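Local coordinates for protein borrelidin polyketide synthase, type I (Streptomyces parvulus, PDB 6OBT) that probably removes water from beta-hydroxyacyl intermediates, as the dehydratase domain of the modular polyketide synthase that assembles borrelidin, at residues G60-P65 with S109-G114; H73-Q78 with G188-G193; L105-P110 with T149-I154; F256-V261 with L293-L298. All blocks are in the same frame, centred on the assembly; numbering follows the deposited sequence.

Contact 1 (G60-P65 with S109-G114); sequences GRLSLP and SPLVLG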
loop_
_atom_site.group_PDB
_atom_site.type_symbol
_atom_site.label_atom_id
_atom_site.label_comp_id
_atom_site.label_asym_id
_atom_site.label_seq_id
_atom_site.Cartn_x
_atom_site.Cartn_y
_atom_site.Cartn_z
ATOM N N GLY A 60 -2.438 4.137 -7.428
ATOM C CA GLY A 60 -2.177 4.136 -8.851
ATOM C C GLY A 60 -1.185 5.213 -9.225
ATOM O O GLY A 60 -0.773 6.028 -8.397
ATOM N N ARG A 61 -0.815 5.211 -10.505
ATOM C CA ARG A 61 0.024 6.236 -11.110
ATOM C C ARG A 61 -0.737 6.871 -12.271
ATOM O O ARG A 61 -1.201 6.158 -13.168
ATOM C CB ARG A 61 1.325 5.636 -11.629
ATOM C CG ARG A 61 2.362 6.657 -12.055
ATOM C CD ARG A 61 3.667 5.983 -12.435
ATOM N NE ARG A 61 3.516 5.111 -13.599
ATOM C CZ ARG A 61 4.504 4.396 -14.131
ATOM N NH1 ARG A 61 5.721 4.445 -13.603
ATOM N NH2 ARG A 61 4.276 3.629 -15.191
ATOM N N LEU A 62 -0.855 8.201 -12.260
ATOM C CA LEU A 62 -1.522 8.945 -13.327
ATOM C C LEU A 62 -0.496 9.720 -14.143
ATOM O O LEU A 62 0.394 10.370 -13.583
ATOM C CB LEU A 62 -2.561 9.918 -12.766
ATOM C CG LEU A 62 -3.825 9.350 -12.122
ATOM C CD1 LEU A 62 -4.808 10.480 -11.837
ATOM C CD2 LEU A 62 -4.463 8.254 -12.982
ATOM N N SER A 63 -0.635 9.659 -15.463
ATOM C CA SER A 63 0.174 10.458 -16.367
ATOM C C SER A 63 -0.549 10.519 -17.705
ATOM O O SER A 63 -1.375 9.661 -18.022
ATOM C CB SER A 63 1.584 9.885 -16.529
ATOM O OG SER A 63 1.609 8.770 -17.404
ATOM N N LEU A 64 -0.228 11.542 -18.484
ATOM C CA LEU A 64 -0.872 11.643 -19.788
ATOM C C LEU A 64 -0.380 10.576 -20.772
ATOM O O LEU A 64 -1.162 10.134 -21.619
ATOM C CB LEU A 64 -0.690 13.046 -20.370
ATOM C CG LEU A 64 -1.415 14.100 -19.516
ATOM C CD1 LEU A 64 -0.788 15.483 -19.665
ATOM C CD2 LEU A 64 -2.914 14.144 -19.817
ATOM N N PRO A 65 0.874 10.113 -20.714
ATOM C CA PRO A 65 1.233 8.985 -21.590
ATOM C C PRO A 65 0.471 7.711 -21.271
ATOM O O PRO A 65 0.270 6.881 -22.165
ATOM C CB PRO A 65 2.740 8.837 -21.360
ATOM C CG PRO A 65 3.177 10.229 -21.055
ATOM C CD PRO A 65 2.080 10.790 -20.195
ATOM N N SER A 109 -8.043 20.865 -3.556
ATOM C CA SER A 109 -7.096 21.340 -4.552
ATOM C C SER A 109 -7.279 20.569 -5.855
ATOM O O SER A 109 -7.480 19.350 -5.828
ATOM C CB SER A 109 -5.663 21.148 -4.047
ATOM O OG SER A 109 -5.523 21.642 -2.728
ATOM N N PRO A 110 -7.180 21.229 -7.002
ATOM C CA PRO A 110 -7.239 20.505 -8.272
ATOM C C PRO A 110 -5.919 19.801 -8.554
ATOM O O PRO A 110 -4.878 20.094 -7.957
ATOM C CB PRO A 110 -7.512 21.616 -9.293
ATOM C CG PRO A 110 -6.822 22.815 -8.696
ATOM C CD PRO A 110 -6.926 22.672 -7.191
ATOM N N LEU A 111 -5.975 18.836 -9.468
ATOM C CA LEU A 111 -4.774 18.112 -9.891
ATOM C C LEU A 111 -4.435 18.507 -11.326
ATOM O O LEU A 111 -5.176 18.179 -12.255
ATOM C CB LEU A 111 -4.973 16.604 -9.770
ATOM C CG LEU A 111 -3.709 15.829 -10.147
ATOM C CD1 LEU A 111 -2.582 16.234 -9.213
ATOM C CD2 LEU A 111 -3.954 14.335 -10.077
ATOM N N VAL A 112 -3.306 19.186 -11.512
ATOM C CA VAL A 112 -2.862 19.624 -12.834
ATOM C C VAL A 112 -1.839 18.627 -13.357
ATOM O O VAL A 112 -0.817 18.369 -12.708
ATOM C CB VAL A 112 -2.265 21.040 -12.801
ATOM C CG1 VAL A 112 -1.958 21.532 -14.218
ATOM C CG2 VAL A 112 -3.190 22.003 -12.081
ATOM N N LEU A 113 -2.089 18.083 -14.543
ATOM C CA LEU A 113 -1.187 17.126 -15.164
ATOM C C LEU A 113 -0.332 17.846 -16.198
ATOM O O LEU A 113 -0.850 18.354 -17.198
ATOM C CB LEU A 113 -1.956 15.971 -15.801
ATOM C CG LEU A 113 -2.692 15.063 -14.811
ATOM C CD1 LEU A 113 -3.650 14.119 -15.523
ATOM C CD2 LEU A 113 -1.694 14.292 -13.963
ATOM N N GLY A 114 0.973 17.905 -15.947
ATOM C CA GLY A 114 1.878 18.399 -16.957
ATOM C C GLY A 114 2.073 17.382 -18.060
ATOM O O GLY A 114 1.696 16.215 -17.929
HETATM O O HOH W 1 1.557 13.690 -17.276
#
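L64 CD1 meets L113 CB at 4.1 Å, and this methyl branch of L64 does most of the touching in the apolar part of the contact. With CG beside the backbone N and anti to the carbonyl carbon (chi1 -65°), the L64 side chain runs at a slant to that of L113. The same methyl also packs tightly against main-chain carbonyls: L64 CD1 lies 3.1 Å from G114 O and 3.8 Å from L113 O. Two residues earlier in the chain, L62 turns its CD1 methyl to the CD2 methyl of L111 at 4.3 Å, a looser touch between two buried residues.

The polar part is a water bridge between backbone atoms. The water donates to G114 O at 2.6 Å and accepts from L64 N at 3.0 Å, so it links two main chains that make no direct hydrogen bond here.

Both backbones pair with other neighbours: L62 with V119, L111 with L81 and L113 with V79. The side chains of L64 and L113 also touch V79. The end of strand 55-62 and the residues just after it are thus joined to the loop between strands 101-107 and 119-127 by leucine side chains, in a contact made mostly of hydrocarbon, where one water is the polar link between the two segments.

Contact 2 (H73-Q78 with G188-G193); sequences HQVLGQ and GGYHYG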
loop_
_atom_site.group_PDB
_atom_site.type_symbol
_atom_site.label_atom_id
_atom_site.label_comp_id
_atom_site.label_asym_id
_atom_site.label_seq_id
_atom_site.Cartn_x
_atom_site.Cartn_y
_atom_site.Cartn_z
ATOM N N HIS A 73 -9.496 17.259 -21.205
ATOM C CA HIS A 73 -10.133 18.087 -20.180
ATOM C C HIS A 73 -9.176 19.218 -19.780
ATOM O O HIS A 73 -8.411 19.068 -18.834
ATOM C CB HIS A 73 -10.507 17.251 -18.983
ATOM C CG HIS A 73 -11.313 17.989 -17.960
ATOM N ND1 HIS A 73 -10.739 18.634 -16.883
ATOM C CD2 HIS A 73 -12.652 18.166 -17.836
ATOM C CE1 HIS A 73 -11.689 19.194 -16.152
ATOM N NE2 HIS A 73 -12.858 18.922 -16.708
ATOM N N GLN A 74 -9.272 20.350 -20.457
ATOM C CA GLN A 74 -8.339 21.461 -20.275
ATOM C C GLN A 74 -9.129 22.716 -19.945
ATOM O O GLN A 74 -10.017 23.112 -20.711
ATOM C CB GLN A 74 -7.494 21.653 -21.529
ATOM C CG GLN A 74 -6.535 22.840 -21.481
ATOM C CD GLN A 74 -6.095 23.230 -22.863
ATOM O OE1 GLN A 74 -5.160 22.651 -23.411
ATOM N NE2 GLN A 74 -6.803 24.184 -23.462
ATOM N N VAL A 75 -8.824 23.331 -18.804
ATOM C CA VAL A 75 -9.491 24.554 -18.367
ATOM C C VAL A 75 -8.443 25.652 -18.274
ATOM O O VAL A 75 -7.446 25.509 -17.547
ATOM C CB VAL A 75 -10.234 24.377 -17.030
ATOM C CG1 VAL A 75 -9.302 23.935 -15.948
ATOM C CG2 VAL A 75 -10.935 25.673 -16.638
ATOM N N LEU A 76 -8.668 26.733 -19.021
ATOM C CA LEU A 76 -7.785 27.904 -19.041
ATOM C C LEU A 76 -6.347 27.492 -19.343
ATOM O O LEU A 76 -5.396 27.958 -18.712
ATOM C CB LEU A 76 -7.879 28.680 -17.726
ATOM C CG LEU A 76 -9.255 29.208 -17.320
ATOM C CD1 LEU A 76 -9.154 30.003 -16.025
ATOM C CD2 LEU A 76 -9.847 30.060 -18.433
ATOM N N GLY A 77 -6.196 26.579 -20.304
ATOM C CA GLY A 77 -4.907 26.094 -20.756
ATOM C C GLY A 77 -4.249 25.043 -19.891
ATOM O O GLY A 77 -3.162 24.566 -20.245
ATOM N N GLN A 78 -4.847 24.672 -18.769
ATOM C CA GLN A 78 -4.271 23.669 -17.883
ATOM C C GLN A 78 -5.007 22.348 -18.040
ATOM O O GLN A 78 -6.243 22.315 -18.083
ATOM C CB GLN A 78 -4.337 24.126 -16.428
ATOM C CG GLN A 78 -3.418 25.292 -16.084
ATOM C CD GLN A 78 -3.277 25.482 -14.583
ATOM O OE1 GLN A 78 -2.174 25.398 -14.030
ATOM N NE2 GLN A 78 -4.400 25.726 -13.912
ATOM N N GLY A 188 -15.285 30.445 -23.030
ATOM C CA GLY A 188 -15.206 30.738 -21.619
ATOM C C GLY A 188 -14.070 30.027 -20.913
ATOM O O GLY A 188 -14.032 30.003 -19.677
ATOM N N GLY A 189 -13.165 29.402 -21.668
ATOM C CA GLY A 189 -11.989 28.768 -21.097
ATOM C C GLY A 189 -12.051 27.270 -20.894
ATOM O O GLY A 189 -11.086 26.698 -20.367
ATOM N N TYR A 190 -13.145 26.605 -21.273
ATOM C CA TYR A 190 -13.297 25.177 -21.006
ATOM C C TYR A 190 -13.178 24.443 -22.337
ATOM O O TYR A 190 -14.141 24.369 -23.107
ATOM C CB TYR A 190 -14.616 24.890 -20.292
ATOM C CG TYR A 190 -14.680 25.479 -18.897
ATOM C CD1 TYR A 190 -14.711 24.663 -17.772
ATOM C CD2 TYR A 190 -14.694 26.856 -18.706
ATOM C CE1 TYR A 190 -14.755 25.210 -16.493
ATOM C CE2 TYR A 190 -14.740 27.408 -17.442
ATOM C CZ TYR A 190 -14.770 26.586 -16.339
ATOM O OH TYR A 190 -14.819 27.163 -15.091
ATOM N N HIS A 191 -11.997 23.891 -22.602
ATOM C CA HIS A 191 -11.691 23.296 -23.902
ATOM C C HIS A 191 -11.850 21.783 -23.777
ATOM O O HIS A 191 -10.929 21.087 -23.344
ATOM C CB HIS A 191 -10.286 23.683 -24.364
ATOM C CG HIS A 191 -10.156 25.111 -24.810
ATOM N ND1 HIS A 191 -10.132 26.172 -23.930
ATOM C CD2 HIS A 191 -10.025 25.649 -26.046
ATOM C CE1 HIS A 191 -9.996 27.300 -24.603
ATOM N NE2 HIS A 191 -9.929 27.011 -25.889
ATOM N N TYR A 192 -13.025 21.276 -24.164
ATOM C CA TYR A 192 -13.341 19.853 -24.066
ATOM C C TYR A 192 -12.876 19.133 -25.325
ATOM O O TYR A 192 -13.256 19.503 -26.434
ATOM C CB TYR A 192 -14.839 19.630 -23.840
ATOM C CG TYR A 192 -15.279 20.005 -22.445
ATOM C CD1 TYR A 192 -14.886 19.257 -21.341
ATOM C CD2 TYR A 192 -16.019 21.156 -22.228
ATOM C CE1 TYR A 192 -15.273 19.618 -20.058
ATOM C CE2 TYR A 192 -16.407 21.524 -20.961
ATOM C CZ TYR A 192 -16.024 20.776 -19.884
ATOM O OH TYR A 192 -16.420 21.180 -18.628
ATOM N N GLY A 193 -12.050 18.108 -25.153
ATOM C CA GLY A 193 -11.524 17.377 -26.278
ATOM C C GLY A 193 -12.427 16.228 -26.688
ATOM O O GLY A 193 -13.505 16.022 -26.125
HETATM O O HOH W 2 -15.840 19.947 -16.013
#
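G189 O is approached by two neighbours in the facing segment: L76 N, first in the turn, donates to it at 2.8 Å, almost straight (170°). V75, the last strand residue, points its CA hydrogen the same way, with V75 CA 3.3 Å from G189 O. Next along, H191 N gives Q74 O a 2.8 Å bond, answered by a weak one of 3.4 Å from Q74 N to H191 O. The strands run antiparallel, and V75 to Q78 forms a type I' turn.

On the face carrying H73, V75, Y190 and Y192, the V75 CG2 methyl sits over one face of the Y190 ring, 3.9 Å from its centroid, a CH-pi contact. CG2 gets there by standing anti to the backbone N of V75. The H73 and Y192 rings lie side by side at an oblique 63°, and a water in the plane of both, at their edges, joins H73 NE2 to Y192 OH. H73 ND1 is held by L80 O. On the other face, Q74 NE2 rests 3.6 Å from H191 CB.

H73 and Y192 both touch D232 of helix 228-236. H73, G77 and P82 fit the HxxxGxxxxP signature of dehydratases; H73 and D232 are probably the active-site histidine-aspartate pair, as in relatives, so strand 73-75 probably lines the pocket.

Contact 3 (L105-P110 with T149-I154); sequences LTLQSP and THAEGI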
loop_
_atom_site.group_PDB
_atom_site.type_symbol
_atom_site.label_atom_id
_atom_site.label_comp_id
_atom_site.label_asym_id
_atom_site.label_seq_id
_atom_site.Cartn_x
_atom_site.Cartn_y
_atom_site.Cartn_z
ATOM N N LEU A 105 -18.947 14.012 -0.789
ATOM C CA LEU A 105 -17.575 14.199 -1.263
ATOM C C LEU A 105 -17.367 15.670 -1.596
ATOM O O LEU A 105 -18.163 16.270 -2.327
ATOM C CB LEU A 105 -17.249 13.329 -2.483
ATOM C CG LEU A 105 -15.738 13.175 -2.700
ATOM C CD1 LEU A 105 -15.115 12.316 -1.597
ATOM C CD2 LEU A 105 -15.410 12.612 -4.066
ATOM N N THR A 106 -16.308 16.254 -1.051
ATOM C CA THR A 106 -16.019 17.669 -1.226
ATOM C C THR A 106 -14.649 17.791 -1.868
ATOM O O THR A 106 -13.673 17.229 -1.349
ATOM C CB THR A 106 -16.042 18.405 0.112
ATOM O OG1 THR A 106 -17.177 17.968 0.875
ATOM C CG2 THR A 106 -16.138 19.907 -0.123
ATOM N N LEU A 107 -14.578 18.481 -3.002
ATOM C CA LEU A 107 -13.296 18.612 -3.684
ATOM C C LEU A 107 -12.486 19.749 -3.072
ATOM O O LEU A 107 -13.037 20.718 -2.539
ATOM C CB LEU A 107 -13.504 18.835 -5.184
ATOM C CG LEU A 107 -14.350 17.738 -5.846
ATOM C CD1 LEU A 107 -14.457 17.909 -7.344
ATOM C CD2 LEU A 107 -13.800 16.346 -5.517
ATOM N N GLN A 108 -11.156 19.611 -3.127
ATOM C CA GLN A 108 -10.266 20.617 -2.558
ATOM C C GLN A 108 -9.343 21.079 -3.675
ATOM O O GLN A 108 -9.825 21.607 -4.680
ATOM C CB GLN A 108 -9.551 20.077 -1.330
ATOM C CG GLN A 108 -10.481 19.632 -0.213
ATOM C CD GLN A 108 -9.716 19.167 1.016
ATOM O OE1 GLN A 108 -8.492 19.281 1.076
ATOM N NE2 GLN A 108 -10.435 18.636 1.997
ATOM N N SER A 109 -8.043 20.865 -3.556
ATOM C CA SER A 109 -7.096 21.340 -4.552
ATOM C C SER A 109 -7.279 20.569 -5.855
ATOM O O SER A 109 -7.480 19.350 -5.828
ATOM C CB SER A 109 -5.663 21.148 -4.047
ATOM O OG SER A 109 -5.523 21.642 -2.728
ATOM N N PRO A 110 -7.180 21.229 -7.002
ATOM C CA PRO A 110 -7.239 20.505 -8.272
ATOM C C PRO A 110 -5.919 19.801 -8.554
ATOM O O PRO A 110 -4.878 20.094 -7.957
ATOM C CB PRO A 110 -7.512 21.616 -9.293
ATOM C CG PRO A 110 -6.822 22.815 -8.696
ATOM C CD PRO A 110 -6.926 22.672 -7.191
ATOM N N THR A 149 -4.106 16.958 -0.850
ATOM C CA THR A 149 -5.439 16.386 -0.669
ATOM C C THR A 149 -6.382 16.964 -1.721
ATOM O O THR A 149 -6.551 18.187 -1.814
ATOM C CB THR A 149 -5.972 16.661 0.738
ATOM O OG1 THR A 149 -5.012 16.245 1.720
ATOM C CG2 THR A 149 -7.313 15.925 0.962
ATOM N N HIS A 150 -6.993 16.085 -2.509
ATOM C CA HIS A 150 -7.867 16.507 -3.587
ATOM C C HIS A 150 -9.339 16.328 -3.258
ATOM O O HIS A 150 -10.171 16.976 -3.895
ATOM C CB HIS A 150 -7.534 15.736 -4.873
ATOM C CG HIS A 150 -6.146 15.987 -5.367
ATOM N ND1 HIS A 150 -5.734 17.222 -5.822
ATOM C CD2 HIS A 150 -5.063 15.177 -5.431
ATOM C CE1 HIS A 150 -4.455 17.160 -6.158
ATOM N NE2 HIS A 150 -4.026 15.929 -5.927
ATOM N N ALA A 151 -9.676 15.493 -2.276
ATOM C CA ALA A 151 -11.079 15.297 -1.919
ATOM C C ALA A 151 -11.171 14.586 -0.576
ATOM O O ALA A 151 -10.296 13.791 -0.217
ATOM C CB ALA A 151 -11.826 14.498 -2.988
ATOM N N GLU A 152 -12.243 14.886 0.161
ATOM C CA GLU A 152 -12.546 14.213 1.416
ATOM C C GLU A 152 -14.046 13.975 1.473
ATOM O O GLU A 152 -14.827 14.761 0.930
ATOM C CB GLU A 152 -12.081 15.022 2.636
ATOM C CG GLU A 152 -10.548 15.155 2.718
ATOM C CD GLU A 152 -10.063 15.803 3.999
ATOM O OE1 GLU A 152 -9.712 17.001 3.966
ATOM O OE2 GLU A 152 -10.014 15.114 5.038
ATOM N N GLY A 153 -14.441 12.879 2.105
ATOM C CA GLY A 153 -15.858 12.581 2.146
ATOM C C GLY A 153 -16.184 11.385 3.010
ATOM O O GLY A 153 -15.357 10.901 3.790
ATOM N N ILE A 154 -17.421 10.914 2.837
ATOM C CA ILE A 154 -18.054 9.906 3.686
ATOM C C ILE A 154 -18.749 8.900 2.781
ATOM O O ILE A 154 -19.544 9.289 1.917
ATOM C CB ILE A 154 -19.091 10.533 4.642
ATOM C CG1 ILE A 154 -18.514 11.751 5.367
ATOM C CG2 ILE A 154 -19.673 9.490 5.595
ATOM C CD1 ILE A 154 -17.685 11.404 6.562
HETATM O O HOH W 3 -9.943 18.395 -6.332
#
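At the rim of the buried H150 imidazole, ND1 donates to S109 O at 2.8 Å, nearly straight (171°) and in the ring plane, although the proton meets that carbonyl from above its own plane. P110 O lies at the same edge, 3.5 Å from H150 CE1. The ring's other nitrogen, NE2, is bonded to S140 OG, so both ends are tied and its rotation is fixed; W86 meets it with a nearly parallel ring. The second flat pair is the Q108 amide and the E152 carboxylate, turned 64° apart: Q108 NE2 reaches the anti lone pair of E152 OE1 at 2.7 Å. The extended chains of both residues bring these groups together, and Q108 OE1 faces T149 CG2.

The backbones form an antiparallel ladder: T106 and E152 exchange two bonds, and Q108 N meets H150 O at 2.9 Å. H150 and A151 make a classic beta bulge opposite M138 of the next strand. A water donates to both S109 O and H150 O, bridging the two chains just past the end of strand 101-107.

On the face toward helix 83-97, A151 CB sits against L107 CD2 at 3.7 Å and L105 CG at 4.1 Å. L105 CD1 lies over the backbone at G153, 3.5 Å from E152 O.

Contact 4 (F256-V261 with L293-L298); sequences FAFSDV and LTIGRL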
loop_
_atom_site.group_PDB
_atom_site.type_symbol
_atom_site.label_atom_id
_atom_site.label_comp_id
_atom_site.label_asym_id
_atom_site.label_seq_id
_atom_site.Cartn_x
_atom_site.Cartn_y
_atom_site.Cartn_z
ATOM N N PHE A 256 -17.956 21.008 -7.195
ATOM C CA PHE A 256 -17.307 21.280 -5.913
ATOM C C PHE A 256 -17.719 20.265 -4.847
ATOM O O PHE A 256 -16.867 19.550 -4.310
ATOM C CB PHE A 256 -17.625 22.712 -5.460
ATOM C CG PHE A 256 -17.287 22.995 -4.019
ATOM C CD1 PHE A 256 -16.024 22.715 -3.507
ATOM C CD2 PHE A 256 -18.231 23.567 -3.179
ATOM C CE1 PHE A 256 -15.724 22.981 -2.178
ATOM C CE2 PHE A 256 -17.929 23.837 -1.849
ATOM C CZ PHE A 256 -16.688 23.544 -1.350
ATOM N N ALA A 257 -19.011 20.187 -4.521
ATOM C CA ALA A 257 -19.475 19.316 -3.446
ATOM C C ALA A 257 -20.575 18.395 -3.952
ATOM O O ALA A 257 -21.512 18.850 -4.620
ATOM C CB ALA A 257 -19.973 20.134 -2.247
ATOM N N PHE A 258 -20.452 17.103 -3.620
ATOM C CA PHE A 258 -21.363 16.046 -4.024
ATOM C C PHE A 258 -22.048 15.455 -2.798
ATOM O O PHE A 258 -21.413 15.207 -1.766
ATOM C CB PHE A 258 -20.641 14.908 -4.763
ATOM C CG PHE A 258 -20.092 15.286 -6.112
ATOM C CD1 PHE A 258 -18.885 15.980 -6.219
ATOM C CD2 PHE A 258 -20.753 14.905 -7.273
ATOM C CE1 PHE A 258 -18.372 16.310 -7.462
ATOM C CE2 PHE A 258 -20.248 15.218 -8.519
ATOM C CZ PHE A 258 -19.066 15.925 -8.623
ATOM N N SER A 259 -23.338 15.187 -2.919
ATOM C CA SER A 259 -24.071 14.540 -1.848
ATOM C C SER A 259 -24.913 13.423 -2.452
ATOM O O SER A 259 -25.552 13.623 -3.490
ATOM C CB SER A 259 -24.943 15.563 -1.097
ATOM O OG SER A 259 -25.098 15.220 0.273
ATOM N N ASP A 260 -24.844 12.237 -1.843
ATOM C CA ASP A 260 -25.717 11.095 -2.134
ATOM C C ASP A 260 -25.609 10.648 -3.596
ATOM O O ASP A 260 -26.579 10.677 -4.363
ATOM C CB ASP A 260 -27.170 11.425 -1.773
ATOM C CG ASP A 260 -27.353 11.689 -0.298
ATOM O OD1 ASP A 260 -28.098 12.630 0.048
ATOM O OD2 ASP A 260 -26.743 10.962 0.516
ATOM N N VAL A 261 -24.415 10.174 -3.948
ATOM C CA VAL A 261 -24.129 9.658 -5.284
ATOM C C VAL A 261 -24.223 8.139 -5.258
ATOM O O VAL A 261 -23.619 7.484 -4.396
ATOM C CB VAL A 261 -22.741 10.096 -5.776
ATOM C CG1 VAL A 261 -22.575 9.748 -7.249
ATOM C CG2 VAL A 261 -22.529 11.576 -5.528
ATOM N N LEU A 293 -27.241 6.282 -12.730
ATOM C CA LEU A 293 -26.582 7.177 -11.789
ATOM C C LEU A 293 -27.578 8.133 -11.157
ATOM O O LEU A 293 -28.476 8.652 -11.838
ATOM C CB LEU A 293 -25.454 7.960 -12.486
ATOM C CG LEU A 293 -24.744 9.115 -11.772
ATOM C CD1 LEU A 293 -23.685 8.590 -10.796
ATOM C CD2 LEU A 293 -24.121 10.072 -12.793
ATOM N N THR A 294 -27.412 8.360 -9.849
ATOM C CA THR A 294 -28.114 9.429 -9.141
ATOM C C THR A 294 -27.121 10.264 -8.342
ATOM O O THR A 294 -26.223 9.718 -7.690
ATOM C CB THR A 294 -29.208 8.867 -8.208
ATOM O OG1 THR A 294 -28.675 7.803 -7.412
ATOM C CG2 THR A 294 -30.365 8.324 -9.020
ATOM N N ILE A 295 -27.289 11.586 -8.401
ATOM C CA ILE A 295 -26.592 12.541 -7.538
ATOM C C ILE A 295 -27.653 13.302 -6.754
ATOM O O ILE A 295 -28.404 14.105 -7.326
ATOM C CB ILE A 295 -25.702 13.513 -8.324
ATOM C CG1 ILE A 295 -24.729 12.778 -9.243
ATOM C CG2 ILE A 295 -24.923 14.409 -7.371
ATOM C CD1 ILE A 295 -23.916 13.763 -10.146
ATOM N N GLY A 296 -27.698 13.067 -5.440
ATOM C CA GLY A 296 -28.688 13.724 -4.603
ATOM C C GLY A 296 -28.559 15.235 -4.583
ATOM O O GLY A 296 -29.563 15.949 -4.547
ATOM N N ARG A 297 -27.331 15.746 -4.580
ATOM C CA ARG A 297 -27.131 17.185 -4.624
ATOM C C ARG A 297 -25.724 17.461 -5.127
ATOM O O ARG A 297 -24.788 16.760 -4.739
ATOM C CB ARG A 297 -27.339 17.821 -3.245
ATOM C CG ARG A 297 -27.221 19.348 -3.246
ATOM C CD ARG A 297 -27.213 19.890 -1.833
ATOM N NE ARG A 297 -27.577 21.299 -1.792
ATOM C CZ ARG A 297 -28.820 21.739 -1.629
ATOM N NH1 ARG A 297 -29.068 23.044 -1.601
ATOM N NH2 ARG A 297 -29.815 20.873 -1.496
ATOM N N LEU A 298 -25.583 18.463 -5.998
ATOM C CA LEU A 298 -24.265 18.842 -6.500
ATOM C C LEU A 298 -24.151 20.355 -6.520
ATOM O O LEU A 298 -24.989 21.033 -7.120
ATOM C CB LEU A 298 -24.001 18.288 -7.907
ATOM C CG LEU A 298 -22.755 18.841 -8.611
ATOM C CD1 LEU A 298 -21.498 18.638 -7.777
ATOM C CD2 LEU A 298 -22.577 18.227 -9.992
#
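The antiparallel pairing of F258 with L298, S259 with R297 and V261 with I295 is interrupted where both chains turn a corner, at D260 and at G296.

The apolar side chains gather on the face of F258, V261, I295 and L298. L298 CD1 lies over the centre of the F258 ring, 3.6 Å from its centroid and 8° off the normal, a CH-pi contact. With CG anti to the backbone N (chi1 169°), L298 also carries this CD1 methyl to within 3.2 Å of A257 O. I295 CG2 touches the same ring obliquely and meets V261 CG2 at 4.1 Å; the other V261 methyl, CG1, reaches L293 CD1 at 3.9 Å. Helix 83-97 backs F258 and V261, and W282 backs I295 and L298.

On the other face S259 CB meets R297 CB at 3.9 Å, S259 OG bonds to D103 O, and the long R297 chain leads away. D260 CB packs against G296 CA at the bend.

S259 and R297 exchange two backbone bonds, 2.8 Å from S259 N to R297 O and 3.0 Å from R297 N to S259 O. At the corner itself, G296 N donates to D260 O from well above its carbonyl plane. G296 and R297 form a classic bulge opposite S259, while D260, with its positive phi, and V261 form a G1 bulge against V102 of the neighbouring strand. The chemistry is thus two-sided: hydrocarbon and aromatic packing toward helix 83-97 and W282, polar groups on the reverse, and backbone bonds that persist through the bends.

Contacts 3 and 4 lie side by side, centres about 13 Å apart, because strands 101-107 and 254-263 are neighbours: L105 and L107 pair with F258 and F256. Helix 83-97 packs behind both, an arrangement that fits the double hot dog fold of polyketide synthase dehydratases. Contact 1 shares S109 and P110 with contact 3, where the chain leaves strand 101-107, and L111 touches H150. Contact 2, with centre about 15 Å from that of contact 1, meets it where the V112 side chain touches Q78. The segments of contacts 1 and 2 alternate along the chain, contact 3 is nested within the loop closed by contact 2, and contact 4 follows. Contact 2 brings distant parts of the sequence together beside the likely active site.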